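Local coordinates for protein PrgZ (Enterococcus faecalis, PDB 4FAJ) that binds peptide pheromone as a membrane-anchored extracellular receptor of the solute-binding protein 5 family, and probably serves peptide uptake, at residues E92-L97 with P105-G110; V159-A164 with L206-Y211. All blocks are in the same frame, centred on the assembly; numbering follows the deposited sequence.

Contact 1 of 2, residues E92-L97 with P105-G110; sequences EGLYRL and PAIAAG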
ATOM      1  N   GLU A  92      -5.706  15.914   4.008  1.00 14.46           N
ATOM      2  CA  GLU A  92      -5.744  15.522   5.419  1.00 14.64           C
ATOM      3  C   GLU A  92      -7.091  14.885   5.731  1.00 14.44           C
ATOM      4  O   GLU A  92      -8.104  15.235   5.128  1.00 14.43           O
ATOM      5  CB  GLU A  92      -5.540  16.750   6.311  1.00 15.47           C
ATOM      6  CG  GLU A  92      -5.457  16.427   7.795  1.00 16.72           C
ATOM      7  CD  GLU A  92      -5.177  17.642   8.635  1.00 20.57           C
ATOM      8  OE1 GLU A  92      -6.040  18.556   8.694  1.00 22.78           O
ATOM      9  OE2 GLU A  92      -4.094  17.672   9.248  1.00 21.54           O
ATOM     10  N   GLY A  93      -7.086  13.932   6.656  1.00 14.37           N
ATOM     11  CA  GLY A  93      -8.296  13.251   7.097  1.00 13.83           C
ATOM     12  C   GLY A  93      -8.629  13.558   8.548  1.00 14.00           C
ATOM     13  O   GLY A  93      -8.065  14.480   9.160  1.00 14.15           O
ATOM     14  N   LEU A  94      -9.560  12.795   9.097  1.00 13.57           N
ATOM     15  CA  LEU A  94      -9.997  13.011  10.474  1.00 13.98           C
ATOM     16  C   LEU A  94      -8.852  12.821  11.471  1.00 13.62           C
ATOM     17  O   LEU A  94      -8.757  13.567  12.459  1.00 13.14           O
ATOM     18  CB  LEU A  94     -11.154  12.085  10.823  1.00 13.63           C
ATOM     19  CG  LEU A  94     -12.475  12.396  10.107  1.00 14.00           C
ATOM     20  CD1 LEU A  94     -13.470  11.271  10.316  1.00 14.40           C
ATOM     21  CD2 LEU A  94     -13.059  13.726  10.574  1.00 12.09           C
ATOM     22  N   TYR A  95      -8.021  11.809  11.206  1.00 13.76           N
ATOM     23  CA  TYR A  95      -6.857  11.477  12.027  1.00 14.23           C
ATOM     24  C   TYR A  95      -5.596  11.353  11.153  1.00 15.24           C
ATOM     25  O   TYR A  95      -5.671  11.131   9.932  1.00 15.51           O
ATOM     26  CB  TYR A  95      -7.113  10.187  12.846  1.00 13.95           C
ATOM     27  CG  TYR A  95      -8.343  10.326  13.686  1.00 13.22           C
ATOM     28  CD1 TYR A  95      -8.280  10.922  14.939  1.00 12.14           C
ATOM     29  CD2 TYR A  95      -9.595   9.971  13.190  1.00 10.55           C
ATOM     30  CE1 TYR A  95      -9.412  11.119  15.688  1.00 13.80           C
ATOM     31  CE2 TYR A  95     -10.741  10.166  13.941  1.00 11.05           C
ATOM     32  CZ  TYR A  95     -10.644  10.738  15.183  1.00 12.31           C
ATOM     33  OH  TYR A  95     -11.760  10.956  15.935  1.00 11.92           O
ATOM     34  N   ARG A  96      -4.450  11.547  11.800  1.00 16.22           N
ATOM     35  CA  ARG A  96      -3.124  11.500  11.181  1.00 17.48           C
ATOM     36  C   ARG A  96      -2.209  10.719  12.130  1.00 17.71           C
ATOM     37  O   ARG A  96      -2.227  10.960  13.344  1.00 16.73           O
ATOM     38  CB  ARG A  96      -2.585  12.920  11.003  1.00 17.67           C
ATOM     39  CG  ARG A  96      -1.197  13.009  10.344  1.00 20.28           C
ATOM     40  CD  ARG A  96      -0.581  14.373  10.560  1.00 23.39           C
ATOM     41  NE  ARG A  96      -1.282  15.446   9.841  1.00 26.10           N
ATOM     42  CZ  ARG A  96      -1.117  15.750   8.552  1.00 27.87           C
ATOM     43  NH1 ARG A  96      -0.268  15.066   7.781  1.00 29.41           N
ATOM     44  NH2 ARG A  96      -1.803  16.757   8.024  1.00 27.45           N
ATOM     45  N   LEU A  97      -1.416   9.796  11.581  1.00 17.86           N
ATOM     46  CA  LEU A  97      -0.516   8.988  12.406  1.00 18.90           C
ATOM     47  C   LEU A  97       0.593   9.812  13.034  1.00 19.30           C
ATOM     48  O   LEU A  97       1.169  10.712  12.399  1.00 19.96           O
ATOM     49  CB  LEU A  97       0.095   7.828  11.601  1.00 19.01           C
ATOM     50  CG  LEU A  97      -0.862   6.778  11.041  1.00 19.24           C
ATOM     51  CD1 LEU A  97      -0.031   5.585  10.537  1.00 19.85           C
ATOM     52  CD2 LEU A  97      -1.946   6.317  12.035  1.00 20.26           C
ATOM     53  N   PRO A 105      -5.807  13.200  16.502  1.00 16.63           N
ATOM     54  CA  PRO A 105      -6.777  14.130  15.894  1.00 16.46           C
ATOM     55  C   PRO A 105      -6.161  15.113  14.890  1.00 16.30           C
ATOM     56  O   PRO A 105      -5.183  15.795  15.205  1.00 16.39           O
ATOM     57  CB  PRO A 105      -7.345  14.882  17.107  1.00 17.11           C
ATOM     58  CG  PRO A 105      -7.280  13.899  18.205  1.00 16.51           C
ATOM     59  CD  PRO A 105      -6.005  13.102  17.962  1.00 17.13           C
ATOM     60  N   ALA A 106      -6.703  15.132  13.675  1.00 15.50           N
ATOM     61  CA  ALA A 106      -6.233  16.025  12.613  1.00 15.22           C
ATOM     62  C   ALA A 106      -7.393  16.972  12.285  1.00 15.28           C
ATOM     63  O   ALA A 106      -7.524  18.007  12.929  1.00 15.75           O
ATOM     64  CB  ALA A 106      -5.762  15.228  11.401  1.00 14.63           C
ATOM     65  N   ILE A 107      -8.270  16.604  11.353  1.00 14.46           N
ATOM     66  CA  ILE A 107      -9.510  17.370  11.141  1.00 14.42           C
ATOM     67  C   ILE A 107     -10.484  17.179  12.316  1.00 14.83           C
ATOM     68  O   ILE A 107     -11.204  18.102  12.679  1.00 15.40           O
ATOM     69  CB  ILE A 107     -10.194  17.010   9.796  1.00 14.15           C
ATOM     70  CG1 ILE A 107      -9.325  17.491   8.628  1.00 13.74           C
ATOM     71  CG2 ILE A 107     -11.599  17.642   9.683  1.00 13.92           C
ATOM     72  CD1 ILE A 107      -9.747  16.948   7.290  1.00 13.45           C
ATOM     73  N   ALA A 108     -10.516  15.972  12.883  1.00 14.48           N
ATOM     74  CA  ALA A 108     -11.276  15.697  14.097  1.00 14.73           C
ATOM     75  C   ALA A 108     -10.696  16.482  15.283  1.00 15.06           C
ATOM     76  O   ALA A 108      -9.477  16.616  15.408  1.00 13.75           O
ATOM     77  CB  ALA A 108     -11.275  14.190  14.399  1.00 14.07           C
ATOM     78  N   ALA A 109     -11.568  16.981  16.158  1.00 15.38           N
ATOM     79  CA  ALA A 109     -11.132  17.738  17.331  1.00 16.08           C
ATOM     80  C   ALA A 109     -10.681  16.859  18.493  1.00 16.26           C
ATOM     81  O   ALA A 109     -10.107  17.350  19.466  1.00 16.26           O
ATOM     82  CB  ALA A 109     -12.231  18.695  17.795  1.00 16.17           C
ATOM     83  N   GLY A 110     -10.958  15.565  18.403  1.00 16.28           N
ATOM     84  CA  GLY A 110     -10.602  14.630  19.460  1.00 16.17           C
ATOM     85  C   GLY A 110     -10.780  13.214  18.962  1.00 15.69           C
ATOM     86  O   GLY A 110     -11.262  13.000  17.858  1.00 15.79           O
TER
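Three backbone bonds, with N-H...O angles of 155-161°, join 92-97 to 105-110 just past the end of a two-stranded antiparallel hairpin. Ile107 N reaches Gly93 O at 3.1 Å, in the carbonyl plane. Leu94 O is gripped twice: Ala108 N lies on a lone pair at 3.0 Å, and Ala106 N comes from above the plane at 2.9 Å. Packing is tightest around these carbonyls, where the methyl of Ala108 sits 3.2 Å from Leu94 O. Glu92, with CG anti to the backbone N (chi1 -176°), slides antiparallel past Ile107, its OE1 3.5 Å from Ile107 CG1.

Tyr95 sets off away from 105-110, but with CG anti to the carbonyl carbon its ring comes to lie alongside Ala108. Its hydroxyl donates to a lone pair of Gly110 O at 2.9 Å, and CZ rests 3.6 Å from Ala108 CB. Looser borders lie at the partly exposed Pro105 and Arg96; the Arg96 side chain meets the other segment through CB, 3.9 Å from Ala106 CB. Arg96 NH2 forms a salt bridge with Glu92 OE2, from above the carboxylate plane, and NH1 one with Asp556; Tyr261 OH also bonds OE2 and Trp262 NE1 bonds OE1. A buried carboxylate held by this arginine and neutral donors would probably remain ionised.

Contact 2 of 2, residues V159-A164 with L206-Y211; sequences VELFSA and LSLTAY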
ATOM      1  N   VAL A 159     -12.933  -0.262  -1.629  1.00 21.29           N
ATOM      2  CA  VAL A 159     -14.250  -0.523  -1.042  1.00 21.77           C
ATOM      3  C   VAL A 159     -14.191  -1.418   0.196  1.00 21.47           C
ATOM      4  O   VAL A 159     -14.970  -1.221   1.126  1.00 21.31           O
ATOM      5  CB  VAL A 159     -15.278  -1.108  -2.066  1.00 22.34           C
ATOM      6  CG1 VAL A 159     -15.601  -0.099  -3.122  1.00 23.79           C
ATOM      7  CG2 VAL A 159     -14.769  -2.414  -2.714  1.00 22.36           C
ATOM      8  N   GLU A 160     -13.255  -2.369   0.220  1.00 20.83           N
ATOM      9  CA  GLU A 160     -13.122  -3.319   1.334  1.00 21.11           C
ATOM     10  C   GLU A 160     -12.777  -2.630   2.673  1.00 19.81           C
ATOM     11  O   GLU A 160     -13.144  -3.121   3.735  1.00 19.38           O
ATOM     12  CB  GLU A 160     -12.054  -4.374   1.006  1.00 21.52           C
ATOM     13  CG  GLU A 160     -11.961  -5.532   1.981  1.00 26.29           C
ATOM     14  CD  GLU A 160     -13.124  -6.505   1.851  1.00 32.49           C
ATOM     15  OE1 GLU A 160     -13.657  -6.938   2.899  1.00 36.83           O
ATOM     16  OE2 GLU A 160     -13.501  -6.832   0.698  1.00 36.74           O
ATOM     17  N   LEU A 161     -12.088  -1.495   2.612  1.00 18.95           N
ATOM     18  CA  LEU A 161     -11.750  -0.719   3.809  1.00 18.31           C
ATOM     19  C   LEU A 161     -12.964  -0.179   4.567  1.00 18.39           C
ATOM     20  O   LEU A 161     -12.842   0.228   5.732  1.00 17.39           O
ATOM     21  CB  LEU A 161     -10.852   0.463   3.436  1.00 17.97           C
ATOM     22  CG  LEU A 161      -9.464   0.124   2.899  1.00 18.89           C
ATOM     23  CD1 LEU A 161      -8.762   1.383   2.376  1.00 18.07           C
ATOM     24  CD2 LEU A 161      -8.630  -0.554   3.964  1.00 18.65           C
ATOM     25  N   PHE A 162     -14.117  -0.152   3.894  1.00 18.61           N
ATOM     26  CA  PHE A 162     -15.366   0.340   4.470  1.00 19.25           C
ATOM     27  C   PHE A 162     -16.280  -0.770   5.000  1.00 20.03           C
ATOM     28  O   PHE A 162     -17.367  -0.479   5.505  1.00 20.27           O
ATOM     29  CB  PHE A 162     -16.103   1.204   3.433  1.00 19.36           C
ATOM     30  CG  PHE A 162     -15.454   2.540   3.209  1.00 19.11           C
ATOM     31  CD1 PHE A 162     -14.300   2.643   2.453  1.00 20.45           C
ATOM     32  CD2 PHE A 162     -15.959   3.683   3.802  1.00 20.57           C
ATOM     33  CE1 PHE A 162     -13.678   3.864   2.265  1.00 19.71           C
ATOM     34  CE2 PHE A 162     -15.335   4.917   3.619  1.00 20.14           C
ATOM     35  CZ  PHE A 162     -14.200   5.003   2.853  1.00 21.10           C
ATOM     36  N   SER A 163     -15.819  -2.023   4.926  1.00 20.21           N
ATOM     37  CA  SER A 163     -16.655  -3.193   5.235  1.00 21.17           C
ATOM     38  C   SER A 163     -17.142  -3.250   6.667  1.00 21.11           C
ATOM     39  O   SER A 163     -18.202  -3.815   6.930  1.00 21.60           O
ATOM     40  CB  SER A 163     -15.910  -4.493   4.912  1.00 20.87           C
ATOM     41  OG  SER A 163     -15.561  -4.511   3.545  1.00 24.18           O
ATOM     42  N   ALA A 164     -16.391  -2.654   7.587  1.00 21.01           N
ATOM     43  CA  ALA A 164     -16.793  -2.584   9.002  1.00 21.11           C
ATOM     44  C   ALA A 164     -18.075  -1.786   9.263  1.00 21.61           C
ATOM     45  O   ALA A 164     -18.770  -2.027  10.251  1.00 21.73           O
ATOM     46  CB  ALA A 164     -15.643  -2.017   9.838  1.00 21.49           C
ATOM     47  N   LEU A 206      -9.799   5.390   9.846  1.00 16.51           N
ATOM     48  CA  LEU A 206     -10.160   6.797   9.656  1.00 16.38           C
ATOM     49  C   LEU A 206      -8.965   7.707   9.382  1.00 16.67           C
ATOM     50  O   LEU A 206      -9.158   8.887   9.063  1.00 16.64           O
ATOM     51  CB  LEU A 206     -10.927   7.324  10.883  1.00 16.56           C
ATOM     52  CG  LEU A 206     -12.270   6.665  11.195  1.00 16.13           C
ATOM     53  CD1 LEU A 206     -12.923   7.272  12.446  1.00 15.72           C
ATOM     54  CD2 LEU A 206     -13.221   6.722   9.991  1.00 15.63           C
ATOM     55  N   SER A 207      -7.742   7.182   9.524  1.00 15.71           N
ATOM     56  CA  SER A 207      -6.536   7.939   9.195  1.00 15.78           C
ATOM     57  C   SER A 207      -6.071   7.698   7.750  1.00 15.36           C
ATOM     58  O   SER A 207      -5.155   8.367   7.279  1.00 14.35           O
ATOM     59  CB  SER A 207      -5.398   7.594  10.165  1.00 16.19           C
ATOM     60  OG  SER A 207      -4.909   6.289   9.938  1.00 18.00           O
ATOM     61  N   LEU A 208      -6.690   6.739   7.065  1.00 14.66           N
ATOM     62  CA  LEU A 208      -6.251   6.339   5.733  1.00 14.80           C
ATOM     63  C   LEU A 208      -6.749   7.325   4.684  1.00 15.35           C
ATOM     64  O   LEU A 208      -7.867   7.852   4.785  1.00 14.34           O
ATOM     65  CB  LEU A 208      -6.777   4.944   5.384  1.00 14.68           C
ATOM     66  CG  LEU A 208      -6.334   3.786   6.290  1.00 15.01           C
ATOM     67  CD1 LEU A 208      -6.907   2.470   5.792  1.00 15.65           C
ATOM     68  CD2 LEU A 208      -4.826   3.723   6.388  1.00 15.92           C
ATOM     69  N   THR A 209      -5.933   7.529   3.654  1.00 15.54           N
ATOM     70  CA  THR A 209      -6.299   8.431   2.558  1.00 16.32           C
ATOM     71  C   THR A 209      -7.663   8.071   1.958  1.00 15.75           C
ATOM     72  O   THR A 209      -8.424   8.954   1.588  1.00 15.88           O
ATOM     73  CB  THR A 209      -5.197   8.499   1.466  1.00 16.46           C
ATOM     74  OG1 THR A 209      -4.999   7.209   0.877  1.00 18.33           O
ATOM     75  CG2 THR A 209      -3.886   9.018   2.059  1.00 17.35           C
ATOM     76  N   ALA A 210      -7.994   6.786   1.899  1.00 15.68           N
ATOM     77  CA  ALA A 210      -9.314   6.346   1.399  1.00 15.55           C
ATOM     78  C   ALA A 210     -10.497   6.953   2.154  1.00 15.68           C
ATOM     79  O   ALA A 210     -11.580   7.129   1.584  1.00 15.92           O
ATOM     80  CB  ALA A 210      -9.415   4.818   1.431  1.00 15.96           C
ATOM     81  N   TYR A 211     -10.292   7.261   3.439  1.00 15.12           N
ATOM     82  CA  TYR A 211     -11.303   7.920   4.274  1.00 15.29           C
ATOM     83  C   TYR A 211     -11.226   9.467   4.273  1.00 15.13           C
ATOM     84  O   TYR A 211     -11.989  10.129   4.983  1.00 14.85           O
ATOM     85  CB  TYR A 211     -11.202   7.386   5.723  1.00 14.78           C
ATOM     86  CG  TYR A 211     -11.900   6.066   5.967  1.00 14.98           C
ATOM     87  CD1 TYR A 211     -11.291   4.855   5.654  1.00 16.05           C
ATOM     88  CD2 TYR A 211     -13.171   6.031   6.535  1.00 15.73           C
ATOM     89  CE1 TYR A 211     -11.934   3.648   5.902  1.00 16.14           C
ATOM     90  CE2 TYR A 211     -13.811   4.842   6.784  1.00 15.66           C
ATOM     91  CZ  TYR A 211     -13.190   3.654   6.474  1.00 16.06           C
ATOM     92  OH  TYR A 211     -13.855   2.496   6.742  1.00 16.45           O
TER
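Aromatic stacking carries much of the contact between 159-164 and 206-211. The rings of Phe162 and Tyr211 form an offset (parallel-displaced) stack, with planes only 13° apart and centroids separated by 4.1 Å. They reach toward each other tip to tip: Tyr211 CZ stands over the centre of the Phe162 ring, and Phe162 CZ over that of Tyr211, each 3.7 Å above the plane. Their closest atoms, CE2 of Phe162 and CE2 of Tyr211, are 3.5 Å apart. Both side chains place CG anti to the carbonyl carbon, and this carries the rings into the space between the two backbones. Trp146 of helix 139-150 meets each ring edge-to-face.

Polar evidence centres on the Tyr211 hydroxyl, which passes the start of the Phe162 side chain and donates to Leu161 O at 2.7 Å. The donor stands 35° above the carbonyl plane. This short bond fixes the far end of the ring, tying its position to the turn that carries Phe162. At the other end of the stack Ala210 O lies at the edge of the Phe162 ring, near its plane and 3.6 Å from CZ.

Aliphatic packing completes the interface on the Leu161 side. Its CD1 presses against Ala210 CB at 3.6 Å, while CD2 meets Leu208 CD1 at 3.9 Å, the two leucine side chains crossing at about a right angle.

Each backbone makes a short 3-10 segment, supported by Phe162 N to Val159 O in one and Tyr211 N to Leu208 O in the other. Two 3-10 turns between helices are thus locked by an aromatic stack and one tyrosine-to-carbonyl bond, a largely buried junction of this periplasmic-binding-protein-like (family 5) fold.

Both segments of contact 1 precede those of contact 2 in sequence, and the centres are about 14 Å apart. They meet directly by packing: Tyr95 CD2 is 3.8 Å from Leu206 CB, and Leu97 CD2 is 3.6 Å from Ser207 OG. Trp146 of helix 139-150 is shared, touching Leu94 of contact 1 and both stacked rings of contact 2. Their surroundings differ. In contact 1 the Glu92 side chain is about 6 Å from that of the zinc ligand Asp263, and the Arg96 side chain about 8 Å from a zinc ion, whereas contact 2 lies away from the zinc sites. Glycerol, probably from crystallisation, binds beside both.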